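Local coordinates for protein oligogalacturonate lyase (Yersinia enterocolitica subsp. enterocolitica, PDB 3PE7) that cleaves oligogalacturonates by beta-elimination in the cytoplasm, using a seven-bladed beta-propeller that carries a manganese ion, at residues S250-Y254 against I266-P271; K99-L104 against E114-V120. All coordinates share one frame; numbering follows the deposited sequence.

In the fold
Both contacts are antiparallel hairpin pairings inside four-stranded sheets of the seven-bladed propeller, but in different blades: contact 2 (99-104 with 114-120) joins the third and fourth strands of its sheet, contact 1 (250-254 with 266-271) the second and third of another. They do not touch: their centres lie about 32 Å apart and their nearest atoms about 21 Å. Those centres lie about 17 Å (contact 1) and 19 Å (contact 2) from the centre of the chain. Contact 1 ends at a calcium ion, and its Val253 side chain is about 11 Å from that of His287, a manganese ligand. Contact 2 binds no metal; its Glu114 side chain is about 13 Å from a bound calcium ion.

Contact 1: residues S250-Y254 against I266-P271; sequences SALVY and IYSADP. With CA (calcium ion), chain D.
An antiparallel hairpin pairing joins the two middle strands of one propeller blade, 252-258 and 264-269, and runs out at its far end into a calcium site. Leu252 pairs with Ala269 and Tyr254 with Tyr267 through two backbone bonds each, among them Ala269 N to Leu252 O at 2.8 Å; Val253 and Ser268 form the non-hydrogen-bonded pair between them. On the face of Tyr254, CB of Tyr267 sits over the phenol ring, 3.6 Å from its centroid, a CH-pi contact. CG of Tyr254 stands between the backbone N and the carbonyl carbon (chi1 63°), which brings the end of the ring towards strand 264-269; the ring edge, at CE1, faces the methyl CB of Ala269 at 4.4 Å. On the other face the beta-branched Val253 and Ile266 pack together, CG1 to CG2 at 3.7 Å. Past the strand, Asp270 suits the metal because its carboxylate offers calcium two oxygens, OD1 at 2.4 Å and OD2 at 2.8 Å; Glu272 is a further ligand, and Thr273 N donates to OD2. Lys232 and Asn276 hold the Tyr254 hydroxyl. Strand 238-245 flanks the pair through Phe244 on Val253, and strand 276-285 lies beyond Ile266.

Contact 2: residues K99-L104 against E114-V120; sequences KDGRNL and ENVVYQV
Two classic beta bulges shape this hairpin pairing at the outer side of a four-stranded propeller blade, where strand 103-108 meets the last strand, 114-119. In one, Val117 and Tyr118 both face Leu104, whose carbonyl oxygen takes Val117 N at 2.7 Å and, weakly, Tyr118 N at 3.5 Å. Leu104 N completes the bulge by donating to Tyr118 O at 2.8 Å; beyond it Val120 N donates to Arg102 O at 2.9 Å. In the other, Arg102 and Asn103 both face Lys99 at the turn from strand 94-99, where Asp100 and Gly101 take up positive phi, a conformation glycine adopts easily.

Asn103 and Gln119 form the non-hydrogen-bonded pair, and their side chains run alongside each other. Gln119 is extended, with CG anti to its backbone N (chi1 179°), which carries its amide to Asn103: NE2 donates to OD1 at 2.7 Å, almost straight at 175° and in the plane of both amides, though these are turned 32° apart. On the opposite face Leu104 lies beside Val117, CD1 to CB at 4.0 Å. Leu104, buried, also meets Phe96 of its own sheet and Leu139 of the next one, so its branched chain fills the seam between blades.

Farther along, Lys99 NZ approaches Glu114 OE1 at 3.7 Å, a long salt bridge. Tyr97 OH also bonds to OE1, and Lys3 pairs with OE2. The two lysines would be expected to stabilise Glu114 as a carboxylate, while the amide pair joins the strands through uncharged groups, by a bond that constrains which way each amide is flipped, since Gln119 must offer its N-H and Asn103 its oxygen.

Contact 1: residues S250-Y254 against I266-P271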
loop_
_atom_site.group_PDB
_atom_site.type_symbol
_atom_site.label_atom_id
_atom_site.label_comp_id
_atom_site.label_asym_id
_atom_site.label_seq_id
_atom_site.Cartn_x
_atom_site.Cartn_y
_atom_site.Cartn_z
ATOM N N SER A 250 -2.858 -2.736 -16.967
ATOM C CA SER A 250 -3.550 -2.100 -18.099
ATOM C C SER A 250 -3.484 -0.573 -18.078
ATOM O O SER A 250 -3.526 0.064 -19.141
ATOM C CB SER A 250 -5.012 -2.565 -18.138
ATOM O OG SER A 250 -5.698 -2.226 -16.922
ATOM N N ALA A 251 -3.383 0.013 -16.877
ATOM C CA ALA A 251 -3.467 1.467 -16.714
ATOM C C ALA A 251 -2.888 1.889 -15.368
ATOM O O ALA A 251 -2.821 1.064 -14.430
ATOM C CB ALA A 251 -4.915 1.930 -16.819
ATOM N N LEU A 252 -2.480 3.163 -15.297
ATOM C CA LEU A 252 -2.184 3.836 -14.037
ATOM C C LEU A 252 -3.416 4.649 -13.647
ATOM O O LEU A 252 -3.936 5.420 -14.448
ATOM C CB LEU A 252 -0.945 4.732 -14.176
ATOM C CG LEU A 252 -0.295 5.261 -12.889
ATOM C CD1 LEU A 252 0.441 4.147 -12.134
ATOM C CD2 LEU A 252 0.625 6.401 -13.233
ATOM N N VAL A 253 -3.904 4.440 -12.427
ATOM C CA VAL A 253 -5.111 5.113 -11.929
ATOM C C VAL A 253 -4.676 6.110 -10.867
ATOM O O VAL A 253 -3.704 5.876 -10.159
ATOM C CB VAL A 253 -6.130 4.081 -11.372
ATOM C CG1 VAL A 253 -7.321 4.746 -10.646
ATOM C CG2 VAL A 253 -6.636 3.174 -12.506
ATOM N N TYR A 254 -5.387 7.230 -10.781
ATOM C CA TYR A 254 -5.064 8.249 -9.782
ATOM C C TYR A 254 -6.273 9.120 -9.502
ATOM O O TYR A 254 -7.302 9.028 -10.175
ATOM C CB TYR A 254 -3.867 9.118 -10.238
ATOM C CG TYR A 254 -4.131 9.914 -11.501
ATOM C CD1 TYR A 254 -3.937 9.339 -12.772
ATOM C CD2 TYR A 254 -4.581 11.241 -11.427
ATOM C CE1 TYR A 254 -4.191 10.084 -13.943
ATOM C CE2 TYR A 254 -4.825 11.984 -12.582
ATOM C CZ TYR A 254 -4.625 11.401 -13.830
ATOM O OH TYR A 254 -4.901 12.159 -14.961
ATOM N N ILE A 266 -11.752 10.189 -10.145
ATOM C CA ILE A 266 -10.857 9.088 -10.540
ATOM C C ILE A 266 -10.511 9.216 -12.022
ATOM O O ILE A 266 -11.412 9.399 -12.864
ATOM C CB ILE A 266 -11.486 7.688 -10.285
ATOM C CG1 ILE A 266 -11.921 7.537 -8.822
ATOM C CG2 ILE A 266 -10.534 6.585 -10.690
ATOM C CD1 ILE A 266 -12.743 6.259 -8.560
ATOM N N TYR A 267 -9.216 9.129 -12.323
ATOM C CA TYR A 267 -8.697 9.220 -13.688
ATOM C C TYR A 267 -7.896 7.972 -14.002
ATOM O O TYR A 267 -7.404 7.288 -13.100
ATOM C CB TYR A 267 -7.754 10.419 -13.816
ATOM C CG TYR A 267 -8.414 11.728 -14.190
ATOM C CD1 TYR A 267 -8.283 12.260 -15.474
ATOM C CD2 TYR A 267 -9.181 12.429 -13.263
ATOM C CE1 TYR A 267 -8.887 13.477 -15.819
ATOM C CE2 TYR A 267 -9.788 13.646 -13.606
ATOM C CZ TYR A 267 -9.635 14.151 -14.879
ATOM O OH TYR A 267 -10.251 15.342 -15.208
ATOM N N SER A 268 -7.772 7.672 -15.290
ATOM C CA SER A 268 -6.936 6.577 -15.750
ATOM C C SER A 268 -5.979 7.148 -16.777
ATOM O O SER A 268 -6.362 8.056 -17.526
ATOM C CB SER A 268 -7.822 5.532 -16.428
ATOM O OG SER A 268 -7.169 4.288 -16.414
ATOM N N ALA A 269 -4.748 6.639 -16.814
ATOM C CA ALA A 269 -3.804 7.000 -17.875
ATOM C C ALA A 269 -3.331 5.732 -18.566
ATOM O O ALA A 269 -2.951 4.787 -17.893
ATOM C CB ALA A 269 -2.610 7.723 -17.295
ATOM N N ASP A 270 -3.364 5.710 -19.900
ATOM C CA ASP A 270 -2.787 4.585 -20.636
ATOM C C ASP A 270 -1.278 4.775 -20.714
ATOM O O ASP A 270 -0.815 5.812 -21.140
ATOM C CB ASP A 270 -3.346 4.500 -22.046
ATOM C CG ASP A 270 -2.909 3.231 -22.760
ATOM O OD1 ASP A 270 -3.511 2.175 -22.484
ATOM O OD2 ASP A 270 -1.950 3.272 -23.555
ATOM N N PRO A 271 -0.509 3.753 -20.322
ATOM C CA PRO A 271 0.939 3.911 -20.243
ATOM C C PRO A 271 1.618 4.133 -21.602
ATOM O O PRO A 271 2.634 4.849 -21.689
ATOM C CB PRO A 271 1.391 2.603 -19.576
ATOM C CG PRO A 271 0.222 2.124 -18.884
ATOM C CD PRO A 271 -0.950 2.481 -19.732
HETATM CA CA CA D . -2.322 0.536 -23.712
#

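Contact 2: residues K99-L104 against E114-V120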
loop_
_atom_site.group_PDB
_atom_site.type_symbol
_atom_site.label_atom_id
_atom_site.label_comp_id
_atom_site.label_asym_id
_atom_site.label_seq_id
_atom_site.Cartn_x
_atom_site.Cartn_y
_atom_site.Cartn_z
ATOM N N LYS A 99 13.887 -5.097 7.464
ATOM C CA LYS A 99 14.228 -5.158 8.878
ATOM C C LYS A 99 15.281 -4.095 9.168
ATOM O O LYS A 99 16.226 -3.905 8.387
ATOM C CB LYS A 99 14.766 -6.537 9.232
ATOM C CG LYS A 99 14.659 -6.902 10.724
ATOM C CD LYS A 99 15.643 -8.005 11.103
ATOM C CE LYS A 99 15.657 -9.158 10.105
ATOM N NZ LYS A 99 16.333 -10.395 10.625
ATOM N N ASP A 100 15.086 -3.391 10.284
ATOM C CA ASP A 100 16.016 -2.366 10.759
ATOM C C ASP A 100 16.273 -1.255 9.756
ATOM O O ASP A 100 17.359 -0.668 9.732
ATOM C CB ASP A 100 17.317 -3.007 11.275
ATOM C CG ASP A 100 17.096 -3.797 12.542
ATOM O OD1 ASP A 100 16.306 -3.348 13.396
ATOM O OD2 ASP A 100 17.694 -4.882 12.681
ATOM N N GLY A 101 15.267 -0.967 8.931
ATOM C CA GLY A 101 15.350 0.087 7.939
ATOM C C GLY A 101 16.223 -0.165 6.719
ATOM O O GLY A 101 16.069 0.522 5.723
ATOM N N ARG A 102 17.107 -1.156 6.780
ATOM C CA ARG A 102 18.200 -1.284 5.795
ATOM C C ARG A 102 18.295 -2.658 5.125
ATOM O O ARG A 102 18.844 -2.783 4.028
ATOM C CB ARG A 102 19.556 -0.971 6.468
ATOM C CG ARG A 102 19.965 -2.021 7.506
ATOM C CD ARG A 102 20.897 -1.498 8.591
ATOM N NE ARG A 102 20.889 -2.386 9.761
ATOM C CZ ARG A 102 21.695 -2.285 10.818
ATOM N NH1 ARG A 102 22.617 -1.326 10.895
ATOM N NH2 ARG A 102 21.580 -3.163 11.806
ATOM N N ASN A 103 17.793 -3.685 5.796
ATOM C CA ASN A 103 17.981 -5.059 5.331
ATOM C C ASN A 103 16.726 -5.600 4.665
ATOM O O ASN A 103 15.724 -5.834 5.353
ATOM C CB ASN A 103 18.333 -5.971 6.510
ATOM C CG ASN A 103 19.661 -5.607 7.155
ATOM O OD1 ASN A 103 20.622 -5.282 6.468
ATOM N ND2 ASN A 103 19.711 -5.644 8.486
ATOM N N LEU A 104 16.785 -5.770 3.342
ATOM C CA LEU A 104 15.677 -6.391 2.624
ATOM C C LEU A 104 15.785 -7.901 2.823
ATOM O O LEU A 104 16.771 -8.524 2.394
ATOM C CB LEU A 104 15.692 -5.990 1.139
ATOM C CG LEU A 104 14.454 -6.320 0.276
ATOM C CD1 LEU A 104 14.272 -7.828 0.020
ATOM C CD2 LEU A 104 13.158 -5.722 0.821
ATOM N N GLU A 114 15.367 -17.020 7.307
ATOM C CA GLU A 114 15.493 -15.743 6.619
ATOM C C GLU A 114 16.857 -15.565 5.956
ATOM O O GLU A 114 17.871 -16.052 6.449
ATOM C CB GLU A 114 15.219 -14.555 7.573
ATOM C CG GLU A 114 14.033 -14.772 8.513
ATOM C CD GLU A 114 13.476 -13.480 9.097
ATOM O OE1 GLU A 114 13.874 -12.364 8.641
ATOM O OE2 GLU A 114 12.642 -13.592 10.025
ATOM N N ASN A 115 16.872 -14.836 4.854
ATOM C CA ASN A 115 18.104 -14.473 4.164
ATOM C C ASN A 115 18.085 -12.977 3.893
ATOM O O ASN A 115 17.050 -12.431 3.477
ATOM C CB ASN A 115 18.184 -15.242 2.832
ATOM C CG ASN A 115 19.463 -14.982 2.083
ATOM O OD1 ASN A 115 20.562 -15.269 2.581
ATOM N ND2 ASN A 115 19.341 -14.451 0.866
ATOM N N VAL A 116 19.205 -12.292 4.106
ATOM C CA VAL A 116 19.238 -10.898 3.669
ATOM C C VAL A 116 19.576 -10.811 2.181
ATOM O O VAL A 116 20.646 -11.239 1.736
ATOM C CB VAL A 116 20.042 -9.918 4.625
ATOM C CG1 VAL A 116 20.921 -10.638 5.565
ATOM C CG2 VAL A 116 20.731 -8.773 3.855
ATOM N N VAL A 117 18.626 -10.298 1.409
ATOM C CA VAL A 117 18.778 -10.257 -0.036
ATOM C C VAL A 117 19.619 -9.053 -0.449
ATOM O O VAL A 117 20.460 -9.148 -1.352
ATOM C CB VAL A 117 17.403 -10.238 -0.752
ATOM C CG1 VAL A 117 17.583 -10.018 -2.234
ATOM C CG2 VAL A 117 16.641 -11.544 -0.487
ATOM N N TYR A 118 19.395 -7.918 0.211
ATOM C CA TYR A 118 20.094 -6.680 -0.129
ATOM C C TYR A 118 20.158 -5.808 1.109
ATOM O O TYR A 118 19.190 -5.764 1.877
ATOM C CB TYR A 118 19.381 -5.922 -1.270
ATOM C CG TYR A 118 19.906 -4.524 -1.558
ATOM C CD1 TYR A 118 19.217 -3.390 -1.112
ATOM C CD2 TYR A 118 21.086 -4.331 -2.295
ATOM C CE1 TYR A 118 19.679 -2.105 -1.377
ATOM C CE2 TYR A 118 21.563 -3.032 -2.577
ATOM C CZ TYR A 118 20.856 -1.922 -2.098
ATOM O OH TYR A 118 21.312 -0.639 -2.368
ATOM N N GLN A 119 21.294 -5.130 1.298
ATOM C CA GLN A 119 21.435 -4.149 2.367
ATOM C C GLN A 119 21.695 -2.761 1.788
ATOM O O GLN A 119 22.625 -2.567 0.991
ATOM C CB GLN A 119 22.563 -4.538 3.326
ATOM C CG GLN A 119 22.767 -3.543 4.454
ATOM C CD GLN A 119 23.763 -4.022 5.477
ATOM O OE1 GLN A 119 24.945 -3.714 5.388
ATOM N NE2 GLN A 119 23.296 -4.793 6.447
ATOM N N VAL A 120 20.881 -1.787 2.192
ATOM C CA VAL A 120 21.118 -0.412 1.798
ATOM C C VAL A 120 22.499 -0.034 2.352
ATOM O O VAL A 120 22.754 -0.237 3.544
ATOM C CB VAL A 120 20.033 0.537 2.346
ATOM C CG1 VAL A 120 20.320 1.986 1.946
ATOM C CG2 VAL A 120 18.623 0.094 1.844
#